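Local coordinates for suppressor protein MPT5 (Saccharomyces cerevisiae, PDB 5BZ1), which binds the 3'-UTRs of target mRNAs, HO mRNA among them, through its Pumilio homology domain and represses HO expression after transcription, at residues Phe90-Thr99 and Gln131-Gly141; Ile164-Thr175 and Ile198-Leu209. All coordinates share one frame; numbering follows the deposited sequence.

Interaction 1 of 2, residues Phe90-Thr99 and Gln131-Gly141; sequences FQISINQYGT and QVVTLINDLNG. With nucleotides of chain B.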
loop_
_atom_site.group_PDB
_atom_site.type_symbol
_atom_site.label_atom_id
_atom_site.label_comp_id
_atom_site.label_asym_id
_atom_site.label_seq_id
_atom_site.Cartn_x
_atom_site.Cartn_y
_atom_site.Cartn_z
ATOM N N PHE A 90 -11.967 17.407 -5.415
ATOM C CA PHE A 90 -12.411 16.180 -6.075
ATOM C C PHE A 90 -12.386 16.332 -7.588
ATOM O O PHE A 90 -11.843 15.486 -8.299
ATOM C CB PHE A 90 -13.818 15.761 -5.632
ATOM C CG PHE A 90 -14.341 14.550 -6.366
ATOM C CD1 PHE A 90 -13.896 13.277 -6.032
ATOM C CD2 PHE A 90 -15.268 14.682 -7.397
ATOM C CE1 PHE A 90 -14.365 12.154 -6.707
ATOM C CE2 PHE A 90 -15.742 13.566 -8.079
ATOM C CZ PHE A 90 -15.289 12.298 -7.732
ATOM N N GLN A 91 -12.995 17.409 -8.074
ATOM C CA GLN A 91 -13.041 17.700 -9.505
ATOM C C GLN A 91 -11.636 17.834 -10.083
ATOM O O GLN A 91 -11.346 17.360 -11.184
ATOM C CB GLN A 91 -13.821 18.992 -9.747
ATOM C CG GLN A 91 -13.712 19.530 -11.167
ATOM C CD GLN A 91 -14.359 20.887 -11.313
ATOM O OE1 GLN A 91 -14.732 21.515 -10.323
ATOM N NE2 GLN A 91 -14.501 21.347 -12.550
ATOM N N ILE A 92 -10.764 18.483 -9.322
ATOM C CA ILE A 92 -9.390 18.689 -9.742
ATOM C C ILE A 92 -8.602 17.376 -9.787
ATOM O O ILE A 92 -7.867 17.122 -10.740
ATOM C CB ILE A 92 -8.691 19.694 -8.813
ATOM C CG1 ILE A 92 -9.330 21.080 -8.957
ATOM C CG2 ILE A 92 -7.209 19.765 -9.119
ATOM C CD1 ILE A 92 -8.896 22.081 -7.895
ATOM N N SER A 93 -8.767 16.544 -8.762
ATOM C CA SER A 93 -7.992 15.312 -8.632
ATOM C C SER A 93 -8.286 14.268 -9.717
ATOM O O SER A 93 -7.393 13.527 -10.127
ATOM C CB SER A 93 -8.195 14.706 -7.242
ATOM O OG SER A 93 -7.851 15.635 -6.233
ATOM N N ILE A 94 -9.534 14.207 -10.175
ATOM C CA ILE A 94 -9.913 13.263 -11.224
ATOM C C ILE A 94 -9.554 13.787 -12.613
ATOM O O ILE A 94 -9.672 13.068 -13.607
ATOM C CB ILE A 94 -11.418 12.952 -11.209
ATOM C CG1 ILE A 94 -12.230 14.209 -11.532
ATOM C CG2 ILE A 94 -11.838 12.357 -9.868
ATOM C CD1 ILE A 94 -13.729 13.972 -11.553
ATOM N N ASN A 95 -9.135 15.046 -12.683
ATOM C CA ASN A 95 -8.796 15.665 -13.961
ATOM C C ASN A 95 -7.352 15.362 -14.356
ATOM O O ASN A 95 -6.454 15.405 -13.511
ATOM C CB ASN A 95 -9.012 17.176 -13.891
ATOM C CG ASN A 95 -8.977 17.834 -15.257
ATOM O OD1 ASN A 95 -7.943 18.340 -15.692
ATOM N ND2 ASN A 95 -10.115 17.830 -15.942
ATOM N N GLN A 96 -7.132 15.062 -15.634
ATOM C CA GLN A 96 -5.809 14.662 -16.105
ATOM C C GLN A 96 -4.805 15.806 -16.000
ATOM O O GLN A 96 -3.602 15.579 -15.848
ATOM C CB GLN A 96 -5.875 14.131 -17.542
ATOM C CG GLN A 96 -6.255 15.172 -18.591
ATOM C CD GLN A 96 -6.186 14.625 -20.005
ATOM O OE1 GLN A 96 -5.201 13.998 -20.392
ATOM N NE2 GLN A 96 -7.233 14.865 -20.785
ATOM N N TYR A 97 -5.309 17.035 -16.077
ATOM C CA TYR A 97 -4.474 18.217 -15.926
ATOM C C TYR A 97 -4.521 18.695 -14.477
ATOM O O TYR A 97 -3.501 19.102 -13.915
ATOM C CB TYR A 97 -4.935 19.320 -16.884
ATOM C CG TYR A 97 -4.977 18.865 -18.325
ATOM C CD1 TYR A 97 -3.819 18.465 -18.974
ATOM C CD2 TYR A 97 -6.172 18.822 -19.029
ATOM C CE1 TYR A 97 -3.845 18.037 -20.285
ATOM C CE2 TYR A 97 -6.207 18.398 -20.344
ATOM C CZ TYR A 97 -5.041 18.007 -20.965
ATOM O OH TYR A 97 -5.065 17.581 -22.270
ATOM N N GLY A 98 -5.707 18.629 -13.878
ATOM C CA GLY A 98 -5.897 19.058 -12.503
ATOM C C GLY A 98 -5.015 18.327 -11.505
ATOM O O GLY A 98 -4.464 18.944 -10.592
ATOM N N THR A 99 -4.876 17.015 -11.680
ATOM C CA THR A 99 -4.070 16.212 -10.767
ATOM C C THR A 99 -2.609 16.668 -10.740
ATOM O O THR A 99 -1.975 16.635 -9.690
ATOM C CB THR A 99 -4.169 14.693 -11.076
ATOM O OG1 THR A 99 -3.496 13.943 -10.058
ATOM C CG2 THR A 99 -3.558 14.357 -12.436
ATOM N N GLN A 131 -16.878 9.639 -2.824
ATOM C CA GLN A 131 -15.970 10.356 -3.711
ATOM C C GLN A 131 -14.502 10.116 -3.348
ATOM O O GLN A 131 -13.651 10.027 -4.234
ATOM C CB GLN A 131 -16.308 11.850 -3.735
ATOM C CG GLN A 131 -17.495 12.193 -4.640
ATOM C CD GLN A 131 -17.925 13.643 -4.517
ATOM O OE1 GLN A 131 -17.752 14.263 -3.466
ATOM N NE2 GLN A 131 -18.481 14.195 -5.592
ATOM N N VAL A 132 -14.210 9.995 -2.053
ATOM C CA VAL A 132 -12.843 9.698 -1.608
ATOM C C VAL A 132 -12.393 8.310 -2.076
ATOM O O VAL A 132 -11.260 8.136 -2.536
ATOM C CB VAL A 132 -12.687 9.805 -0.075
ATOM C CG1 VAL A 132 -11.284 9.398 0.346
ATOM C CG2 VAL A 132 -12.974 11.226 0.397
ATOM N N VAL A 133 -13.281 7.326 -1.955
ATOM C CA VAL A 133 -12.999 5.981 -2.455
ATOM C C VAL A 133 -12.692 6.048 -3.952
ATOM O O VAL A 133 -11.721 5.457 -4.428
ATOM C CB VAL A 133 -14.175 5.018 -2.197
ATOM C CG1 VAL A 133 -13.970 3.711 -2.941
ATOM C CG2 VAL A 133 -14.332 4.756 -0.705
ATOM N N THR A 134 -13.519 6.792 -4.678
ATOM C CA THR A 134 -13.314 7.022 -6.104
ATOM C C THR A 134 -11.929 7.613 -6.389
ATOM O O THR A 134 -11.237 7.160 -7.299
ATOM C CB THR A 134 -14.414 7.927 -6.681
ATOM O OG1 THR A 134 -15.654 7.206 -6.705
ATOM C CG2 THR A 134 -14.063 8.376 -8.091
ATOM N N LEU A 135 -11.524 8.603 -5.598
ATOM C CA LEU A 135 -10.197 9.202 -5.736
ATOM C C LEU A 135 -9.078 8.178 -5.527
ATOM O O LEU A 135 -8.096 8.160 -6.272
ATOM C CB LEU A 135 -10.028 10.362 -4.753
ATOM C CG LEU A 135 -10.818 11.627 -5.081
ATOM C CD1 LEU A 135 -10.459 12.755 -4.133
ATOM C CD2 LEU A 135 -10.569 12.042 -6.517
ATOM N N ILE A 136 -9.234 7.336 -4.510
ATOM C CA ILE A 136 -8.238 6.318 -4.182
ATOM C C ILE A 136 -8.006 5.371 -5.364
ATOM O O ILE A 136 -6.873 4.974 -5.641
ATOM C CB ILE A 136 -8.656 5.518 -2.923
ATOM C CG1 ILE A 136 -8.591 6.410 -1.684
ATOM C CG2 ILE A 136 -7.766 4.301 -2.722
ATOM C CD1 ILE A 136 -9.164 5.774 -0.430
ATOM N N ASN A 137 -9.083 5.033 -6.068
ATOM C CA ASN A 137 -9.010 4.109 -7.195
ATOM C C ASN A 137 -8.860 4.775 -8.560
ATOM O O ASN A 137 -8.602 4.098 -9.556
ATOM C CB ASN A 137 -10.234 3.187 -7.205
ATOM C CG ASN A 137 -10.189 2.150 -6.102
ATOM O OD1 ASN A 137 -9.138 1.902 -5.518
ATOM N ND2 ASN A 137 -11.332 1.533 -5.819
ATOM N N ASP A 138 -9.027 6.092 -8.610
ATOM C CA ASP A 138 -9.018 6.798 -9.891
ATOM C C ASP A 138 -7.622 6.911 -10.503
ATOM O O ASP A 138 -6.637 7.167 -9.802
ATOM C CB ASP A 138 -9.643 8.192 -9.757
ATOM C CG ASP A 138 -9.744 8.913 -11.088
ATOM O OD1 ASP A 138 -10.692 8.631 -11.852
ATOM O OD2 ASP A 138 -8.876 9.764 -11.365
ATOM N N LEU A 139 -7.566 6.713 -11.818
ATOM C CA LEU A 139 -6.339 6.798 -12.603
ATOM C C LEU A 139 -5.533 8.068 -12.309
ATOM O O LEU A 139 -4.305 8.027 -12.213
ATOM C CB LEU A 139 -6.695 6.730 -14.090
ATOM C CG LEU A 139 -5.606 6.988 -15.129
ATOM C CD1 LEU A 139 -4.511 5.938 -15.024
ATOM C CD2 LEU A 139 -6.200 7.005 -16.530
ATOM N N ASN A 140 -6.231 9.193 -12.164
ATOM C CA ASN A 140 -5.580 10.470 -11.886
ATOM C C ASN A 140 -5.570 10.812 -10.401
ATOM O O ASN A 140 -4.564 11.292 -9.869
ATOM C CB ASN A 140 -6.264 11.587 -12.676
ATOM C CG ASN A 140 -6.095 11.428 -14.167
ATOM O OD1 ASN A 140 -4.980 11.255 -14.658
ATOM N ND2 ASN A 140 -7.205 11.456 -14.898
ATOM N N GLY A 141 -6.694 10.558 -9.737
ATOM C CA GLY A 141 -6.865 10.920 -8.340
ATOM C C GLY A 141 -5.954 10.209 -7.355
ATOM O O GLY A 141 -5.580 10.791 -6.331
ATOM P P U B 9 3.998 13.194 -19.210
ATOM O OP1 U B 9 4.917 14.130 -18.510
ATOM O OP2 U B 9 3.218 12.206 -18.424
ATOM O "O5'" U B 9 2.977 14.069 -20.064
ATOM C "C5'" U B 9 1.892 13.482 -20.768
ATOM C "C4'" U B 9 0.827 14.508 -21.046
ATOM O "O4'" U B 9 0.249 14.942 -19.790
ATOM C "C3'" U B 9 1.326 15.786 -21.699
ATOM O "O3'" U B 9 1.404 15.667 -23.110
ATOM C "C2'" U B 9 0.325 16.837 -21.226
ATOM O "O2'" U B 9 -0.843 16.833 -22.036
ATOM C "C1'" U B 9 -0.042 16.319 -19.834
ATOM N N1 U B 9 0.702 16.992 -18.742
ATOM C C2 U B 9 0.238 18.221 -18.297
ATOM O O2 U B 9 -0.734 18.776 -18.781
ATOM N N3 U B 9 0.960 18.788 -17.272
ATOM C C4 U B 9 2.071 18.252 -16.656
ATOM O O4 U B 9 2.615 18.884 -15.747
ATOM C C5 U B 9 2.484 16.975 -17.164
ATOM C C6 U B 9 1.801 16.395 -18.160
HETATM O O HOH W 1 -10.813 10.367 -13.797
HETATM O O HOH W 2 -2.417 13.013 -15.744
#
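Phe90 and Leu135 open the dense half of this junction between Pumilio repeats 3 and 4. The phenyl ring is swung toward helix 129-137 by a chi1 of 176°, which sets CG opposite the backbone N, and CD1 meets Leu135 CD2 at 3.6 Å. Over one ring face Gln131 lays its CG, 3.8 Å from the ring centroid in a CH-pi contact, and its amide stacks 25° from the ring plane. Leu135 CD2 also packs against Ser93 CB and Ile94 CG2. The other half is polar and watery. Asn140 ND2 donates to Ile94 O (3.2 Å), coming from above the carbonyl plane, while Thr99 OG1 donates to Asn140 O at 2.9 Å. Asp138 OD2 accepts from both Asn140 N and Gly141 N, a cap that fixes the loop carrying Asn140. One water links Ile94 O to Asp138 OD1, and a second joins Gln96 O with Asn140 OD1. Tyr97 nearby turns its ring edge to the RNA, CD1 lying 3.1 Å from O2 of U9 of chain B. Helix 141-151 closes the buried side through Val144 and Ile145, helix 53-57 packs on Ile92, and helix 169-174 continues the array beyond Val133 and Ile136.

Interaction 2 of 2, residues Ile164-Thr175 and Ile198-Leu209; sequences IVEQNNIITIST and ISVKIVQFLPGL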
loop_
_atom_site.group_PDB
_atom_site.type_symbol
_atom_site.label_atom_id
_atom_site.label_comp_id
_atom_site.label_asym_id
_atom_site.label_seq_id
_atom_site.Cartn_x
_atom_site.Cartn_y
_atom_site.Cartn_z
ATOM N N ILE A 164 -11.971 4.424 4.081
ATOM C CA ILE A 164 -11.548 3.029 4.025
ATOM C C ILE A 164 -12.371 2.124 4.936
ATOM O O ILE A 164 -12.798 1.044 4.521
ATOM C CB ILE A 164 -10.055 2.893 4.382
ATOM C CG1 ILE A 164 -9.196 3.530 3.295
ATOM C CG2 ILE A 164 -9.660 1.434 4.558
ATOM C CD1 ILE A 164 -7.739 3.607 3.645
ATOM N N VAL A 165 -12.593 2.561 6.173
ATOM C CA VAL A 165 -13.260 1.715 7.166
ATOM C C VAL A 165 -14.786 1.745 7.075
ATOM O O VAL A 165 -15.466 0.995 7.778
ATOM C CB VAL A 165 -12.832 2.063 8.611
ATOM C CG1 VAL A 165 -11.319 2.059 8.735
ATOM C CG2 VAL A 165 -13.399 3.420 9.029
ATOM N N GLU A 166 -15.321 2.609 6.218
ATOM C CA GLU A 166 -16.768 2.708 6.050
ATOM C C GLU A 166 -17.330 1.453 5.382
ATOM O O GLU A 166 -16.970 1.135 4.244
ATOM C CB GLU A 166 -17.134 3.947 5.228
ATOM C CG GLU A 166 -18.629 4.152 5.020
ATOM C CD GLU A 166 -19.342 4.650 6.267
ATOM O OE1 GLU A 166 -18.658 5.032 7.240
ATOM O OE2 GLU A 166 -20.592 4.664 6.272
ATOM N N GLN A 167 -18.196 0.742 6.104
ATOM C CA GLN A 167 -18.864 -0.460 5.592
ATOM C C GLN A 167 -17.895 -1.484 4.993
ATOM O O GLN A 167 -17.055 -2.035 5.706
ATOM C CB GLN A 167 -19.966 -0.076 4.595
ATOM C CG GLN A 167 -21.202 0.528 5.264
ATOM C CD GLN A 167 -22.039 1.377 4.325
ATOM O OE1 GLN A 167 -22.521 0.902 3.297
ATOM N NE2 GLN A 167 -22.217 2.646 4.678
ATOM N N ASN A 168 -18.004 -1.731 3.689
ATOM C CA ASN A 168 -17.136 -2.701 3.024
ATOM C C ASN A 168 -16.178 -2.065 2.011
ATOM O O ASN A 168 -15.712 -2.733 1.082
ATOM C CB ASN A 168 -17.962 -3.795 2.341
ATOM C CG ASN A 168 -18.765 -3.268 1.169
ATOM O OD1 ASN A 168 -19.238 -2.131 1.185
ATOM N ND2 ASN A 168 -18.918 -4.093 0.139
ATOM N N ASN A 169 -15.881 -0.781 2.195
ATOM C CA ASN A 169 -14.960 -0.077 1.310
ATOM C C ASN A 169 -13.557 -0.693 1.288
ATOM O O ASN A 169 -12.806 -0.489 0.335
ATOM C CB ASN A 169 -14.881 1.410 1.676
ATOM C CG ASN A 169 -16.183 2.153 1.412
ATOM O OD1 ASN A 169 -17.095 1.627 0.778
ATOM N ND2 ASN A 169 -16.264 3.391 1.888
ATOM N N ILE A 170 -13.201 -1.435 2.335
ATOM C CA ILE A 170 -11.903 -2.110 2.370
ATOM C C ILE A 170 -11.761 -3.072 1.186
ATOM O O ILE A 170 -10.671 -3.238 0.638
ATOM C CB ILE A 170 -11.654 -2.846 3.715
ATOM C CG1 ILE A 170 -10.219 -3.375 3.787
ATOM C CG2 ILE A 170 -12.641 -3.991 3.920
ATOM C CD1 ILE A 170 -9.166 -2.285 3.706
ATOM N N ILE A 171 -12.876 -3.677 0.776
ATOM C CA ILE A 171 -12.895 -4.548 -0.393
ATOM C C ILE A 171 -12.694 -3.729 -1.673
ATOM O O ILE A 171 -11.797 -4.011 -2.474
ATOM C CB ILE A 171 -14.220 -5.322 -0.495
ATOM C CG1 ILE A 171 -14.432 -6.194 0.742
ATOM C CG2 ILE A 171 -14.242 -6.187 -1.754
ATOM C CD1 ILE A 171 -13.556 -7.429 0.759
ATOM N N THR A 172 -13.539 -2.717 -1.850
ATOM C CA THR A 172 -13.504 -1.848 -3.026
ATOM C C THR A 172 -12.092 -1.329 -3.307
ATOM O O THR A 172 -11.668 -1.237 -4.459
ATOM C CB THR A 172 -14.456 -0.649 -2.859
ATOM O OG1 THR A 172 -15.742 -1.112 -2.430
ATOM C CG2 THR A 172 -14.600 0.119 -4.175
ATOM N N ILE A 173 -11.366 -1.020 -2.238
ATOM C CA ILE A 173 -10.013 -0.488 -2.333
ATOM C C ILE A 173 -8.933 -1.568 -2.504
ATOM O O ILE A 173 -8.102 -1.476 -3.407
ATOM C CB ILE A 173 -9.702 0.398 -1.107
ATOM C CG1 ILE A 173 -10.504 1.699 -1.192
ATOM C CG2 ILE A 173 -8.211 0.692 -1.006
ATOM C CD1 ILE A 173 -10.679 2.411 0.134
ATOM N N SER A 174 -8.946 -2.584 -1.642
ATOM C CA SER A 174 -7.894 -3.603 -1.634
ATOM C C SER A 174 -7.881 -4.480 -2.886
ATOM O O SER A 174 -6.839 -5.017 -3.261
ATOM C CB SER A 174 -8.012 -4.493 -0.395
ATOM O OG SER A 174 -7.903 -3.750 0.802
ATOM N N THR A 175 -9.041 -4.633 -3.519
ATOM C CA THR A 175 -9.162 -5.486 -4.697
ATOM C C THR A 175 -9.059 -4.684 -5.987
ATOM O O THR A 175 -9.350 -5.195 -7.076
ATOM C CB THR A 175 -10.485 -6.272 -4.703
ATOM O OG1 THR A 175 -11.583 -5.365 -4.858
ATOM C CG2 THR A 175 -10.646 -7.048 -3.400
ATOM N N ILE A 198 -7.881 -0.079 10.328
ATOM C CA ILE A 198 -7.921 -0.649 8.986
ATOM C C ILE A 198 -7.833 -2.174 9.034
ATOM O O ILE A 198 -8.520 -2.870 8.285
ATOM C CB ILE A 198 -6.793 -0.071 8.107
ATOM C CG1 ILE A 198 -6.940 1.449 7.998
ATOM C CG2 ILE A 198 -6.796 -0.704 6.726
ATOM C CD1 ILE A 198 -5.862 2.123 7.165
ATOM N N SER A 199 -6.991 -2.687 9.927
ATOM C CA SER A 199 -6.813 -4.127 10.086
ATOM C C SER A 199 -8.084 -4.829 10.561
ATOM O O SER A 199 -8.373 -5.949 10.132
ATOM C CB SER A 199 -5.669 -4.411 11.052
ATOM O OG SER A 199 -5.685 -5.761 11.471
ATOM N N VAL A 200 -8.832 -4.175 11.448
ATOM C CA VAL A 200 -10.119 -4.697 11.894
ATOM C C VAL A 200 -11.022 -4.957 10.690
ATOM O O VAL A 200 -11.642 -6.014 10.581
ATOM C CB VAL A 200 -10.811 -3.734 12.880
ATOM C CG1 VAL A 200 -12.273 -4.111 13.070
ATOM C CG2 VAL A 200 -10.089 -3.727 14.221
ATOM N N LYS A 201 -11.070 -3.996 9.775
ATOM C CA LYS A 201 -11.883 -4.130 8.575
ATOM C C LYS A 201 -11.319 -5.185 7.613
ATOM O O LYS A 201 -12.074 -5.940 6.992
ATOM C CB LYS A 201 -12.025 -2.773 7.882
ATOM C CG LYS A 201 -13.469 -2.367 7.619
ATOM C CD LYS A 201 -14.292 -2.297 8.902
ATOM C CE LYS A 201 -15.777 -2.144 8.595
ATOM N NZ LYS A 201 -16.593 -2.004 9.832
ATOM N N ILE A 202 -9.993 -5.244 7.509
ATOM C CA ILE A 202 -9.328 -6.241 6.670
ATOM C C ILE A 202 -9.634 -7.665 7.150
ATOM O O ILE A 202 -9.930 -8.553 6.345
ATOM C CB ILE A 202 -7.801 -6.004 6.618
ATOM C CG1 ILE A 202 -7.474 -4.848 5.668
ATOM C CG2 ILE A 202 -7.068 -7.257 6.172
ATOM C CD1 ILE A 202 -6.021 -4.397 5.713
ATOM N N VAL A 203 -9.565 -7.873 8.463
ATOM C CA VAL A 203 -9.885 -9.172 9.051
ATOM C C VAL A 203 -11.365 -9.508 8.868
ATOM O O VAL A 203 -11.717 -10.650 8.571
ATOM C CB VAL A 203 -9.504 -9.227 10.548
ATOM C CG1 VAL A 203 -10.019 -10.511 11.201
ATOM C CG2 VAL A 203 -7.994 -9.113 10.714
ATOM N N GLN A 204 -12.224 -8.505 9.037
ATOM C CA GLN A 204 -13.666 -8.686 8.892
ATOM C C GLN A 204 -14.040 -9.197 7.500
ATOM O O GLN A 204 -14.933 -10.036 7.355
ATOM C CB GLN A 204 -14.402 -7.374 9.187
ATOM C CG GLN A 204 -15.897 -7.415 8.879
ATOM C CD GLN A 204 -16.628 -6.142 9.273
ATOM O OE1 GLN A 204 -16.045 -5.235 9.870
ATOM N NE2 GLN A 204 -17.915 -6.071 8.944
ATOM N N PHE A 205 -13.339 -8.703 6.483
ATOM C CA PHE A 205 -13.637 -9.061 5.100
ATOM C C PHE A 205 -12.547 -9.928 4.477
ATOM O O PHE A 205 -12.348 -9.913 3.262
ATOM C CB PHE A 205 -13.846 -7.798 4.266
ATOM C CG PHE A 205 -15.071 -7.022 4.647
ATOM C CD1 PHE A 205 -16.305 -7.335 4.094
ATOM C CD2 PHE A 205 -14.993 -5.985 5.563
ATOM C CE1 PHE A 205 -17.440 -6.624 4.445
ATOM C CE2 PHE A 205 -16.121 -5.268 5.919
ATOM C CZ PHE A 205 -17.348 -5.589 5.360
ATOM N N LEU A 206 -11.857 -10.687 5.321
ATOM C CA LEU A 206 -10.783 -11.582 4.890
ATOM C C LEU A 206 -11.116 -12.521 3.711
ATOM O O LEU A 206 -10.296 -12.663 2.797
ATOM C CB LEU A 206 -10.252 -12.382 6.084
ATOM C CG LEU A 206 -8.936 -13.132 5.906
ATOM C CD1 LEU A 206 -7.829 -12.168 5.541
ATOM C CD2 LEU A 206 -8.587 -13.861 7.184
ATOM N N PRO A 207 -12.308 -13.165 3.723
ATOM C CA PRO A 207 -12.598 -14.086 2.616
ATOM C C PRO A 207 -12.638 -13.409 1.244
ATOM O O PRO A 207 -12.370 -14.074 0.243
ATOM C CB PRO A 207 -13.987 -14.630 2.968
ATOM C CG PRO A 207 -14.080 -14.499 4.448
ATOM C CD PRO A 207 -13.363 -13.214 4.754
ATOM N N GLY A 208 -12.962 -12.121 1.194
ATOM C CA GLY A 208 -13.017 -11.410 -0.072
ATOM C C GLY A 208 -11.679 -10.808 -0.471
ATOM O O GLY A 208 -11.564 -10.162 -1.515
ATOM N N LEU A 209 -10.665 -11.029 0.361
ATOM C CA LEU A 209 -9.354 -10.424 0.157
ATOM C C LEU A 209 -8.257 -11.463 -0.071
ATOM O O LEU A 209 -7.366 -11.265 -0.899
ATOM C CB LEU A 209 -8.979 -9.558 1.363
ATOM C CG LEU A 209 -9.851 -8.340 1.670
ATOM C CD1 LEU A 209 -9.326 -7.596 2.889
ATOM C CD2 LEU A 209 -9.906 -7.419 0.471
#
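Ile198 begins the second segment with hydrophobic contacts that are long, its CG2 lying 4.2 Å from Ile164 CG2 and equally far from Ile170 CD1, yet the residue is well covered. One turn on, Lys201 turns its aliphatic chain across the bend that follows the helix of Ile164 and Val165. Bent at chi2 (59°), the chain brings CE to 3.2 Å from Gln167 O and close to Val165 O as well, so that methylene carbons meet these carbonyls, while NZ has a weak bond to Gln204 OE1. Ile202 then meets Ile170 at about a right angle, CG1 to CG1 at 3.6 Å; the axes of the short segments 169-174 and 198-204 cross at -88°.

Phe205, the first residue to leave the helix, is wedged against several neighbours. Its CG lies anti to the carbonyl carbon (chi1 -67°), and the ring lies against the 166-169 turn: CE1 reaches Asn168 CB at 3.6 Å, CE2 approaches Gln167 O, and CD2 touches Ile170 CG2 at 3.5 Å. Ile171 CD1, from the next residue of the same helix, presses on Phe205 CB. Cutting the ring back to an alanine here would probably leave Asn168 CB and Ile170 CG2 without their aromatic neighbour and open a gap beside the type II' turn.

Past Gly208, which lies close to Ile171 CD1, Leu209 ends the walk. Its CD2 packs against Ser174 CB (3.6 Å), Ile171 CD1 and Thr175 CG2. Ser174 OG and Thr175 OG1 turn back to Ile170 O and Ile171 O, within their own segment. Repeat 5 and the start of repeat 6 are thus bridged by apolar burial and a lysine chain laid on backbone carbonyls; without hydrogen bonds between the segments, shape rather than directional bonding sets the fit.

How the interactions relate
Along the Pumilio array, interaction 1 joins repeats 3 and 4, while interaction 2 bridges repeat 5 and the start of repeat 6, their centres about 21 Å apart. They share no segment but adjoin directly: Asn137 ND2 probably bonds to Thr172 O, and Ile136 packs on Ile173, so helix 129-137 lies against helix 169-174. Both are only partly buried, mixing core and surface residues, but their chemistry differs. Interaction 1 extends from apolar packing to a loop that is hydrated and borders the RNA, with side-chain bonds spanning its segments. Interaction 2, whose nearest atom stays about 7 Å from the nucleic acid, relies on aliphatic and aromatic packing and lysine methylenes against carbonyls, between helices crossing nearly at right angles.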